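Local structure of predicted phosphatase, HAD family (Clostridium acetobutylicum, 3MC1) at residues N5-D10 with Y101-V106. The protein is a predicted phosphatase of the haloacid dehalogenase (HAD) family that probably hydrolyses phosphate esters, though its substrate is not established. Residues are numbered along the deposited sequence; the frame is centred on the assembly and turned at random.
Sequences NYVLFD and YGFHLV. With NA (sodium ion), chain C.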
loop_
_atom_site.group_PDB
_atom_site.type_symbol
_atom_site.label_atom_id
_atom_site.label_comp_id
_atom_site.label_asym_id
_atom_site.label_seq_id
_atom_site.Cartn_x
_atom_site.Cartn_y
_atom_site.Cartn_z
ATOM N N ASN A 5 -4.639 -15.480 -12.902
ATOM C CA ASN A 5 -3.248 -15.778 -12.573
ATOM C C ASN A 5 -2.468 -14.738 -11.778
ATOM O O ASN A 5 -1.394 -15.041 -11.257
ATOM C CB ASN A 5 -2.482 -16.060 -13.868
ATOM C CG ASN A 5 -2.981 -17.298 -14.583
ATOM O OD1 ASN A 5 -2.794 -18.419 -14.113
ATOM N ND2 ASN A 5 -3.629 -17.100 -15.726
ATOM N N TYR A 6 -2.994 -13.526 -11.680
ATOM C CA TYR A 6 -2.272 -12.470 -10.981
ATOM C C TYR A 6 -2.949 -11.934 -9.738
ATOM O O TYR A 6 -4.169 -11.787 -9.685
ATOM C CB TYR A 6 -2.006 -11.318 -11.944
ATOM C CG TYR A 6 -1.002 -11.636 -13.023
ATOM C CD1 TYR A 6 0.351 -11.322 -12.860
ATOM C CD2 TYR A 6 -1.406 -12.216 -14.227
ATOM C CE1 TYR A 6 1.278 -11.572 -13.878
ATOM C CE2 TYR A 6 -0.490 -12.472 -15.246
ATOM C CZ TYR A 6 0.848 -12.144 -15.067
ATOM O OH TYR A 6 1.744 -12.375 -16.085
ATOM N N VAL A 7 -2.129 -11.649 -8.732
ATOM C CA VAL A 7 -2.608 -11.112 -7.475
ATOM C C VAL A 7 -1.745 -9.885 -7.143
ATOM O O VAL A 7 -0.544 -10.013 -6.896
ATOM C CB VAL A 7 -2.466 -12.143 -6.333
ATOM C CG1 VAL A 7 -3.042 -11.565 -5.050
ATOM C CG2 VAL A 7 -3.178 -13.474 -6.692
ATOM N N LEU A 8 -2.357 -8.704 -7.179
ATOM C CA LEU A 8 -1.663 -7.456 -6.845
ATOM C C LEU A 8 -1.931 -7.115 -5.374
ATOM O O LEU A 8 -3.044 -7.277 -4.882
ATOM C CB LEU A 8 -2.146 -6.311 -7.745
ATOM C CG LEU A 8 -1.511 -6.194 -9.140
ATOM C CD1 LEU A 8 -1.795 -7.449 -9.967
ATOM C CD2 LEU A 8 -2.044 -4.941 -9.848
ATOM N N PHE A 9 -0.895 -6.651 -4.680
ATOM C CA PHE A 9 -0.981 -6.305 -3.264
ATOM C C PHE A 9 -0.471 -4.892 -3.031
ATOM O O PHE A 9 0.484 -4.456 -3.683
ATOM C CB PHE A 9 -0.060 -7.197 -2.415
ATOM C CG PHE A 9 -0.445 -8.661 -2.363
ATOM C CD1 PHE A 9 -1.208 -9.156 -1.311
ATOM C CD2 PHE A 9 0.035 -9.554 -3.321
ATOM C CE1 PHE A 9 -1.479 -10.534 -1.208
ATOM C CE2 PHE A 9 -0.229 -10.921 -3.231
ATOM C CZ PHE A 9 -0.984 -11.413 -2.173
ATOM N N ASP A 10 -1.092 -4.181 -2.098
ATOM C CA ASP A 10 -0.560 -2.874 -1.736
ATOM C C ASP A 10 0.514 -3.280 -0.726
ATOM O O ASP A 10 0.596 -4.459 -0.357
ATOM C CB ASP A 10 -1.611 -1.989 -1.071
ATOM C CG ASP A 10 -1.061 -0.613 -0.722
ATOM O OD1 ASP A 10 -0.250 -0.075 -1.515
ATOM O OD2 ASP A 10 -1.434 -0.072 0.341
ATOM N N TYR A 101 0.724 -22.483 -5.658
ATOM C CA TYR A 101 -0.486 -22.676 -6.447
ATOM C C TYR A 101 -0.256 -22.250 -7.893
ATOM O O TYR A 101 -0.974 -22.676 -8.793
ATOM C CB TYR A 101 -1.649 -21.870 -5.863
ATOM C CG TYR A 101 -2.527 -22.641 -4.904
ATOM C CD1 TYR A 101 -2.203 -22.743 -3.550
ATOM C CD2 TYR A 101 -3.675 -23.296 -5.359
ATOM C CE1 TYR A 101 -3.000 -23.478 -2.672
ATOM C CE2 TYR A 101 -4.475 -24.035 -4.490
ATOM C CZ TYR A 101 -4.132 -24.124 -3.150
ATOM O OH TYR A 101 -4.911 -24.876 -2.300
ATOM N N GLY A 102 0.743 -21.404 -8.116
ATOM C CA GLY A 102 1.032 -20.961 -9.466
ATOM C C GLY A 102 0.700 -19.503 -9.734
ATOM O O GLY A 102 0.901 -19.021 -10.846
ATOM N N PHE A 103 0.175 -18.806 -8.728
ATOM C CA PHE A 103 -0.164 -17.392 -8.862
ATOM C C PHE A 103 1.089 -16.547 -9.118
ATOM O O PHE A 103 2.175 -16.871 -8.637
ATOM C CB PHE A 103 -0.821 -16.875 -7.574
ATOM C CG PHE A 103 -2.254 -17.290 -7.394
ATOM C CD1 PHE A 103 -3.244 -16.799 -8.238
ATOM C CD2 PHE A 103 -2.619 -18.142 -6.352
ATOM C CE1 PHE A 103 -4.580 -17.147 -8.048
ATOM C CE2 PHE A 103 -3.953 -18.502 -6.149
ATOM C CZ PHE A 103 -4.942 -18.001 -7.002
ATOM N N HIS A 104 0.935 -15.477 -9.892
ATOM C CA HIS A 104 2.036 -14.548 -10.140
ATOM C C HIS A 104 1.691 -13.387 -9.209
ATOM O O HIS A 104 0.589 -12.836 -9.295
ATOM C CB HIS A 104 2.048 -14.064 -11.590
ATOM C CG HIS A 104 2.534 -15.088 -12.566
ATOM N ND1 HIS A 104 1.790 -16.195 -12.919
ATOM C CD2 HIS A 104 3.701 -15.190 -13.245
ATOM C CE1 HIS A 104 2.478 -16.933 -13.771
ATOM N NE2 HIS A 104 3.641 -16.344 -13.985
ATOM N N LEU A 105 2.616 -13.025 -8.322
ATOM C CA LEU A 105 2.365 -11.966 -7.342
ATOM C C LEU A 105 3.027 -10.650 -7.720
ATOM O O LEU A 105 4.171 -10.636 -8.165
ATOM C CB LEU A 105 2.841 -12.422 -5.950
ATOM C CG LEU A 105 2.423 -13.843 -5.521
ATOM C CD1 LEU A 105 2.936 -14.163 -4.108
ATOM C CD2 LEU A 105 0.912 -13.966 -5.563
ATOM N N VAL A 106 2.299 -9.548 -7.525
ATOM C CA VAL A 106 2.801 -8.220 -7.869
ATOM C C VAL A 106 2.482 -7.206 -6.773
ATOM O O VAL A 106 1.437 -7.280 -6.137
ATOM C CB VAL A 106 2.144 -7.708 -9.198
ATOM C CG1 VAL A 106 2.678 -6.322 -9.569
ATOM C CG2 VAL A 106 2.424 -8.694 -10.344
HETATM NA NA NA C . -2.255 0.257 2.258
HETATM O O HOH W 1 -2.436 1.392 4.335
HETATM O O HOH W 2 -3.465 1.614 1.001
#
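Asn5 O receives His104 N at 2.7 Å in a nearly straight bond, opening a parallel ladder in the Rossmann-like sheet of the HAD fold, here pairing strands 6-9 and 104-109. The same carbonyl lies in plane at the edge of the Phe103 ring. Tyr6 has CG anti to its carbonyl carbon (chi1 -70°), and the ring edge CD1-CE1 meets His104 CB, 3.5 Å from CD1, while His104 CG sits over one face; the two rings are inclined at 35°, neither stacked nor edge-to-face. Val7 N then bonds to His104 O (3.0 Å), and Val7 O accepts Val106 N, the donor tilted 25° from the carbonyl plane. On the face shared with Leu105, Val7 CG2 touches Phe103 CD1 at 3.7 Å and its CB meets Leu105 CD2. Leu8 turns to the face of Tyr6, side by side with Val106, CG 4.0 Å from Val106 CB. Phe9 N closes the ladder on Val106 O (2.8 Å), and ring atom CE2 reaches Leu105 CD2, beneath helix 91-101. Beyond the strand end, Asp10 OD2 binds the sodium ion at 2.1 Å, with Asp12 O and Asp167 OD1 as the other protein ligands. Alternating amide bonds thus fix the register, with a buried apolar face on the side of Val7, Phe9 and Leu105 and a mixed one at Tyr6 and His104, and the carboxylate emerges at the strand's C-terminal end, consistent with a HAD active site.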